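Local coordinates for Tp0751 (Treponema pallidum, PDB 5JK2), which probably acts as a surface adhesin of the syphilis spirochete, attaching to extracellular matrix components and host cells through a non-canonical lipocalin domain, at residues Arg31-Trp35 / Gln47-Ala51; Asp65-Leu69 / Phe81-Ser85. The protein carries 1 engineered substitution. One frame throughout, in Å; residues are numbered along the deposited sequence.

Contact 1 of 2, residues Arg31-Trp35 / Gln47-Ala51; sequences RIALW and QHLLA
Leu49 drives its side chain between Arg31, Leu34 and Trp35 of helix 26-39, the helix that precedes the first strand of this lipocalin-type barrel. Its two methyls divide the work. Leu49 CD1 meets the six-membered ring of Trp35 at the edge, lying in the plane of the indole, 3.7 Å from Trp35 CE3, with the two side chains crossing at about a right angle. Leu49 CD2 lies against the helix as well, 3.5 Å from Arg31 O and 3.7 Å from Leu34 CD2, the two leucines running past each other in opposite directions; it also sits over one face of the Arg31 guanidinium, displaced toward its rim.

Leu34 extends away from its own backbone N (chi1 -160°), which carries Leu34 CD2 across to the loop, where it also touches CB of His48 at 3.8 Å. The leucine and histidine side chains cross nearly perpendicularly. Beyond this small cluster, Phe122 of strand 115-122 packs against both Trp35 and Leu49, so the helix and the 47-51 turn rest on the same barrel strand.

The polar half of the contact belongs to Arg31. A bend at chi3 (61°) folds the chain so that its guanidinium reaches the carbonyl of Leu49, while NH1 also bonds to His125 O and thus ties two loops to the helix. The guanidinium edge does the hydrogen bonding: Arg31 NH1 donates in plane to a lone pair of Leu49 O, N-H...O angle 160°, although their 2.5 Å separation is unusually short and its exact value doubtful.

Contact 2 of 2, residues Asp65-Leu69 / Phe81-Ser85; sequences DIHPL and FSRAS
Leu69 and Ser82 face each other as an antiparallel hydrogen-bonded pair, the first rung between 65-69 and the strand 78-83. Leu69 N donates to Ser82 O at 2.7 Å, and Ser82 N returns the bond to Leu69 O at 3.1 Å. The two side chains emerge on the same face of the sheet, with Leu69 CB 4.1 Å from Ser82 CB. Beside them a water makes weak, long links to Leu69 O and Ser82 OG. Ser82 O takes a further CA-H...O contact from Pro68 CA at 3.4 Å.

Past this pair the regular ladder gives way to side-chain contacts. The side chain of Arg83 starts out extended, CG opposite the main-chain nitrogen (chi1 -172°), then bends at chi2, laying its guanidinium back over 65-69. CB of Ile66 stands 3.9 Å above one face of that group, toward its rim, while CG of Pro68 approaches the edge near NH1. Ile66 O also lies over the guanidinium, 3.1 Å from Arg83 NH1, but the angle is too poor for a hydrogen bond. The methyl CG2 of Ile66 meets the aliphatic CG of Arg83 at 3.9 Å.

Outward from here, Pro68 is tied by backbone hydrogen bonding to Gln56 and packs on Trp147. Phe81 points away from 65-69, packs edge-to-face on Trp147 and makes a cation-pi contact with Arg116. The whole is the end of an antiparallel pairing between neighbouring strands 69-73 and 78-83 in an eight-stranded, calycin-type barrel.

Contact 1 closes before contact 2 opens, so the two follow one another along the chain, with strand 52-56 leading from the first toward the second. Their centres are 24 Å apart, on opposite sides of the centre of the chain, and their nearest atoms stay about 10 Å from each other. Contact 1 fastens helix 26-39 to the loop before strand 52-56; contact 2 joins the starting end of strand 69-73 to the finishing end of strand 78-83. Strand 52-56 pairs with 69-73, which pairs with 78-83, so contact 2 belongs to the closed antiparallel barrel, while contact 1 sets a helix against strand 115-122 of the same lipocalin-like domain, which probably presents the adhesive surface.

Contact 1 of 2, residues Arg31-Trp35 / Gln47-Ala51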
ATOM      1  N   ARG A  31     -14.049   9.423   1.272  1.00 53.29           N
ATOM      2  CA  ARG A  31     -12.767   9.090   0.672  1.00 44.16           C
ATOM      3  C   ARG A  31     -12.364  10.166  -0.328  1.00 44.18           C
ATOM      4  O   ARG A  31     -11.196  10.539  -0.415  1.00 48.18           O
ATOM      5  CB  ARG A  31     -12.828   7.724  -0.009  1.00 48.65           C
ATOM      6  CG  ARG A  31     -13.117   6.577   0.946  1.00 56.22           C
ATOM      7  CD  ARG A  31     -12.908   5.226   0.287  1.00 52.15           C
ATOM      8  NE  ARG A  31     -11.527   5.049  -0.155  1.00 41.93           N
ATOM      9  CZ  ARG A  31     -10.508   4.783   0.655  1.00 39.73           C
ATOM     10  NH1 ARG A  31      -9.289   4.643   0.156  1.00 43.49           N
ATOM     11  NH2 ARG A  31     -10.702   4.664   1.963  1.00 40.74           N
ATOM     12  N   ILE A  32     -13.338  10.667  -1.080  1.00 44.68           N
ATOM     13  CA  ILE A  32     -13.080  11.726  -2.044  1.00 44.72           C
ATOM     14  C   ILE A  32     -12.788  13.030  -1.312  1.00 45.39           C
ATOM     15  O   ILE A  32     -11.960  13.827  -1.750  1.00 53.84           O
ATOM     16  CB  ILE A  32     -14.264  11.931  -2.999  1.00 49.21           C
ATOM     17  CG1 ILE A  32     -14.606  10.623  -3.719  1.00 53.07           C
ATOM     18  CG2 ILE A  32     -13.935  13.017  -4.015  1.00 51.54           C
ATOM     19  CD1 ILE A  32     -15.967  10.625  -4.382  1.00 52.83           C
ATOM     20  N   ALA A  33     -13.489  13.246  -0.204  1.00 44.27           N
ATOM     21  CA  ALA A  33     -13.246  14.405   0.646  1.00 43.77           C
ATOM     22  C   ALA A  33     -11.837  14.325   1.216  1.00 49.85           C
ATOM     23  O   ALA A  33     -11.057  15.274   1.120  1.00 52.67           O
ATOM     24  CB  ALA A  33     -14.270  14.473   1.763  1.00 46.76           C
ATOM     25  N   LEU A  34     -11.526  13.175   1.805  1.00 51.83           N
ATOM     26  CA  LEU A  34     -10.204  12.903   2.356  1.00 51.89           C
ATOM     27  C   LEU A  34      -9.141  13.044   1.272  1.00 47.26           C
ATOM     28  O   LEU A  34      -8.052  13.568   1.513  1.00 48.43           O
ATOM     29  CB  LEU A  34     -10.173  11.497   2.959  1.00 57.24           C
ATOM     30  CG  LEU A  34      -9.096  11.133   3.980  1.00 65.60           C
ATOM     31  CD1 LEU A  34      -9.229  11.993   5.229  1.00 66.22           C
ATOM     32  CD2 LEU A  34      -9.204   9.654   4.321  1.00 57.57           C
ATOM     33  N   TRP A  35      -9.474  12.569   0.076  1.00 46.17           N
ATOM     34  CA  TRP A  35      -8.586  12.653  -1.078  1.00 43.04           C
ATOM     35  C   TRP A  35      -8.273  14.099  -1.432  1.00 44.61           C
ATOM     36  O   TRP A  35      -7.119  14.454  -1.670  1.00 44.93           O
ATOM     37  CB  TRP A  35      -9.215  11.939  -2.278  1.00 44.46           C
ATOM     38  CG  TRP A  35      -8.580  12.267  -3.595  1.00 43.50           C
ATOM     39  CD1 TRP A  35      -9.124  13.005  -4.606  1.00 39.36           C
ATOM     40  CD2 TRP A  35      -7.280  11.867  -4.046  1.00 43.69           C
ATOM     41  NE1 TRP A  35      -8.244  13.088  -5.658  1.00 39.73           N
ATOM     42  CE2 TRP A  35      -7.105  12.399  -5.338  1.00 41.27           C
ATOM     43  CE3 TRP A  35      -6.249  11.112  -3.482  1.00 41.46           C
ATOM     44  CZ2 TRP A  35      -5.939  12.199  -6.075  1.00 49.83           C
ATOM     45  CZ3 TRP A  35      -5.093  10.916  -4.216  1.00 38.82           C
ATOM     46  CH2 TRP A  35      -4.948  11.456  -5.498  1.00 47.27           C
ATOM     47  N   GLN A  47      -2.072   8.552   3.881  1.00 47.64           N
ATOM     48  CA  GLN A  47      -2.030   7.137   4.220  1.00 38.07           C
ATOM     49  C   GLN A  47      -3.406   6.639   4.628  1.00 37.03           C
ATOM     50  O   GLN A  47      -3.734   5.467   4.453  1.00 38.46           O
ATOM     51  CB  GLN A  47      -1.035   6.890   5.357  1.00 42.68           C
ATOM     52  CG  GLN A  47       0.349   7.489   5.131  1.00 48.35           C
ATOM     53  CD  GLN A  47       1.315   7.169   6.258  1.00 50.83           C
ATOM     54  OE1 GLN A  47       0.990   6.413   7.173  1.00 56.06           O
ATOM     55  NE2 GLN A  47       2.510   7.746   6.196  1.00 54.55           N
ATOM     56  N   HIS A  48      -4.209   7.544   5.175  1.00 40.12           N
ATOM     57  CA  HIS A  48      -5.525   7.194   5.688  1.00 53.01           C
ATOM     58  C   HIS A  48      -6.395   6.595   4.585  1.00 50.58           C
ATOM     59  O   HIS A  48      -7.332   5.842   4.857  1.00 48.14           O
ATOM     60  CB  HIS A  48      -6.194   8.425   6.299  1.00 57.77           C
ATOM     61  CG  HIS A  48      -7.225   8.105   7.336  1.00 67.61           C
ATOM     62  ND1 HIS A  48      -7.756   9.057   8.180  1.00 66.73           N
ATOM     63  CD2 HIS A  48      -7.819   6.932   7.672  1.00 68.20           C
ATOM     64  CE1 HIS A  48      -8.634   8.488   8.986  1.00 67.13           C
ATOM     65  NE2 HIS A  48      -8.692   7.202   8.700  1.00 70.72           N
ATOM     66  N   LEU A  49      -6.066   6.919   3.338  1.00 41.68           N
ATOM     67  CA  LEU A  49      -6.775   6.363   2.192  1.00 38.75           C
ATOM     68  C   LEU A  49      -6.335   4.933   1.898  1.00 34.21           C
ATOM     69  O   LEU A  49      -7.058   4.182   1.248  1.00 35.26           O
ATOM     70  CB  LEU A  49      -6.557   7.233   0.950  1.00 47.74           C
ATOM     71  CG  LEU A  49      -7.314   8.562   0.876  1.00 45.52           C
ATOM     72  CD1 LEU A  49      -6.870   9.350  -0.344  1.00 39.14           C
ATOM     73  CD2 LEU A  49      -8.821   8.333   0.846  1.00 52.61           C
ATOM     74  N   LEU A  50      -5.149   4.558   2.369  1.00 34.47           N
ATOM     75  CA  LEU A  50      -4.615   3.228   2.092  1.00 37.37           C
ATOM     76  C   LEU A  50      -5.222   2.164   2.994  1.00 31.45           C
ATOM     77  O   LEU A  50      -5.328   1.001   2.602  1.00 25.46           O
ATOM     78  CB  LEU A  50      -3.094   3.216   2.248  1.00 32.32           C
ATOM     79  CG  LEU A  50      -2.322   3.982   1.174  1.00 31.97           C
ATOM     80  CD1 LEU A  50      -0.856   4.061   1.535  1.00 27.50           C
ATOM     81  CD2 LEU A  50      -2.502   3.322  -0.183  1.00 29.09           C
ATOM     82  N   ALA A  51      -5.606   2.566   4.202  1.00 34.48           N
ATOM     83  CA  ALA A  51      -6.179   1.647   5.178  1.00 33.82           C
ATOM     84  C   ALA A  51      -7.332   0.847   4.578  1.00 34.90           C
ATOM     85  O   ALA A  51      -8.415   1.382   4.343  1.00 38.58           O
ATOM     86  CB  ALA A  51      -6.649   2.410   6.400  1.00 37.80           C
TER

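Contact 2 of 2, residues Asp65-Leu69 / Phe81-Ser85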
ATOM      1  N   ASP A  65      -6.529 -15.468 -13.884  1.00 32.59           N
ATOM      2  CA  ASP A  65      -5.436 -15.677 -12.939  1.00 32.30           C
ATOM      3  C   ASP A  65      -5.789 -15.192 -11.534  1.00 33.00           C
ATOM      4  O   ASP A  65      -6.845 -14.600 -11.316  1.00 38.05           O
ATOM      5  CB  ASP A  65      -4.168 -14.962 -13.416  1.00 29.57           C
ATOM      6  CG  ASP A  65      -3.498 -15.663 -14.589  1.00 25.80           C
ATOM      7  OD1 ASP A  65      -3.437 -16.910 -14.593  1.00 33.85           O
ATOM      8  OD2 ASP A  65      -3.025 -14.959 -15.504  1.00 26.96           O
ATOM      9  N   ILE A  66      -4.881 -15.436 -10.592  1.00 31.46           N
ATOM     10  CA  ILE A  66      -5.087 -15.078  -9.189  1.00 33.17           C
ATOM     11  C   ILE A  66      -4.500 -13.705  -8.873  1.00 29.84           C
ATOM     12  O   ILE A  66      -3.360 -13.413  -9.231  1.00 36.38           O
ATOM     13  CB  ILE A  66      -4.458 -16.135  -8.243  1.00 28.80           C
ATOM     14  CG1 ILE A  66      -5.155 -17.485  -8.429  1.00 27.42           C
ATOM     15  CG2 ILE A  66      -4.547 -15.681  -6.786  1.00 27.48           C
ATOM     16  CD1 ILE A  66      -4.371 -18.673  -7.905  1.00 34.97           C
ATOM     17  N   HIS A  67      -5.278 -12.883  -8.173  1.00 36.67           N
ATOM     18  CA  HIS A  67      -4.910 -11.495  -7.912  1.00 29.34           C
ATOM     19  C   HIS A  67      -4.110 -11.378  -6.612  1.00 28.91           C
ATOM     20  O   HIS A  67      -4.572 -11.830  -5.564  1.00 29.88           O
ATOM     21  CB  HIS A  67      -6.163 -10.608  -7.834  1.00 33.67           C
ATOM     22  CG  HIS A  67      -7.101 -10.768  -8.996  1.00 43.56           C
ATOM     23  ND1 HIS A  67      -8.330 -11.381  -8.878  1.00 47.93           N
ATOM     24  CD2 HIS A  67      -6.988 -10.393 -10.290  1.00 46.07           C
ATOM     25  CE1 HIS A  67      -8.937 -11.377 -10.055  1.00 46.91           C
ATOM     26  NE2 HIS A  67      -8.141 -10.782 -10.928  1.00 50.63           N
ATOM     27  N   PRO A  68      -2.899 -10.792  -6.681  1.00 27.50           N
ATOM     28  CA  PRO A  68      -2.184 -10.419  -5.455  1.00 26.39           C
ATOM     29  C   PRO A  68      -2.969  -9.389  -4.646  1.00 20.64           C
ATOM     30  O   PRO A  68      -3.598  -8.507  -5.232  1.00 21.68           O
ATOM     31  CB  PRO A  68      -0.866  -9.832  -5.978  1.00 26.35           C
ATOM     32  CG  PRO A  68      -0.681 -10.445  -7.312  1.00 23.90           C
ATOM     33  CD  PRO A  68      -2.057 -10.608  -7.878  1.00 24.33           C
ATOM     34  N   LEU A  69      -2.936  -9.509  -3.322  1.00 20.71           N
ATOM     35  CA  LEU A  69      -3.711  -8.631  -2.447  1.00 21.29           C
ATOM     36  C   LEU A  69      -2.832  -7.877  -1.468  1.00 15.90           C
ATOM     37  O   LEU A  69      -1.898  -8.438  -0.899  1.00 21.29           O
ATOM     38  CB  LEU A  69      -4.740  -9.431  -1.650  1.00 18.42           C
ATOM     39  CG  LEU A  69      -5.567 -10.467  -2.403  1.00 21.66           C
ATOM     40  CD1 LEU A  69      -6.455 -11.233  -1.432  1.00 23.38           C
ATOM     41  CD2 LEU A  69      -6.386  -9.800  -3.495  1.00 23.83           C
ATOM     42  N   PHE A  81       0.643  -9.191   2.733  1.00 22.69           N
ATOM     43  CA  PHE A  81       0.789  -9.562   1.333  1.00 18.13           C
ATOM     44  C   PHE A  81       0.230 -10.953   1.098  1.00 17.47           C
ATOM     45  O   PHE A  81       0.690 -11.911   1.712  1.00 21.03           O
ATOM     46  CB  PHE A  81       2.257  -9.529   0.919  1.00 22.75           C
ATOM     47  CG  PHE A  81       2.916  -8.200   1.119  1.00 22.43           C
ATOM     48  CD1 PHE A  81       3.309  -7.789   2.380  1.00 23.39           C
ATOM     49  CD2 PHE A  81       3.162  -7.372   0.039  1.00 24.99           C
ATOM     50  CE1 PHE A  81       3.924  -6.567   2.563  1.00 28.13           C
ATOM     51  CE2 PHE A  81       3.778  -6.154   0.212  1.00 27.72           C
ATOM     52  CZ  PHE A  81       4.160  -5.747   1.477  1.00 24.91           C
ATOM     53  N   SER A  82      -0.740 -11.065   0.195  1.00 20.07           N
ATOM     54  CA  SER A  82      -1.425 -12.332  -0.043  1.00 19.25           C
ATOM     55  C   SER A  82      -1.576 -12.674  -1.520  1.00 22.00           C
ATOM     56  O   SER A  82      -1.875 -11.814  -2.346  1.00 24.26           O
ATOM     57  CB  SER A  82      -2.816 -12.315   0.597  1.00 19.10           C
ATOM     58  OG  SER A  82      -2.742 -12.118   1.996  1.00 24.98           O
ATOM     59  N   ARG A  83      -1.376 -13.951  -1.828  1.00 25.72           N
ATOM     60  CA  ARG A  83      -1.693 -14.508  -3.136  1.00 28.55           C
ATOM     61  C   ARG A  83      -1.879 -16.014  -2.988  1.00 27.84           C
ATOM     62  O   ARG A  83      -0.941 -16.784  -3.196  1.00 26.91           O
ATOM     63  CB  ARG A  83      -0.599 -14.204  -4.162  1.00 24.99           C
ATOM     64  CG  ARG A  83      -0.982 -14.599  -5.587  1.00 26.53           C
ATOM     65  CD  ARG A  83       0.208 -15.080  -6.406  1.00 38.17           C
ATOM     66  NE  ARG A  83      -0.206 -15.791  -7.618  1.00 38.82           N
ATOM     67  CZ  ARG A  83      -0.462 -15.212  -8.790  1.00 34.44           C
ATOM     68  NH1 ARG A  83      -0.353 -13.898  -8.934  1.00 33.41           N
ATOM     69  NH2 ARG A  83      -0.831 -15.955  -9.825  1.00 31.50           N
ATOM     70  N   ALA A  84      -3.092 -16.418  -2.620  1.00 25.67           N
ATOM     71  CA  ALA A  84      -3.422 -17.823  -2.386  1.00 18.87           C
ATOM     72  C   ALA A  84      -2.562 -18.409  -1.258  1.00 18.92           C
ATOM     73  O   ALA A  84      -2.678 -17.990  -0.107  1.00 22.27           O
ATOM     74  CB  ALA A  84      -3.261 -18.626  -3.679  1.00 22.58           C
ATOM     75  N   SER A  85      -1.704 -19.374  -1.586  1.00 37.04           N
ATOM     76  CA  SER A  85      -0.818 -19.993  -0.598  1.00 31.64           C
ATOM     77  C   SER A  85       0.094 -18.964   0.050  1.00 26.52           C
ATOM     78  O   SER A  85       0.452 -19.084   1.222  1.00 23.43           O
ATOM     79  CB  SER A  85       0.028 -21.092  -1.247  1.00 36.63           C
ATOM     80  OG  SER A  85       0.733 -20.600  -2.374  1.00 19.30           O
TER
HETATM   81  O   HOH W   1      -3.469  -8.768   1.763  1.00 17.10           O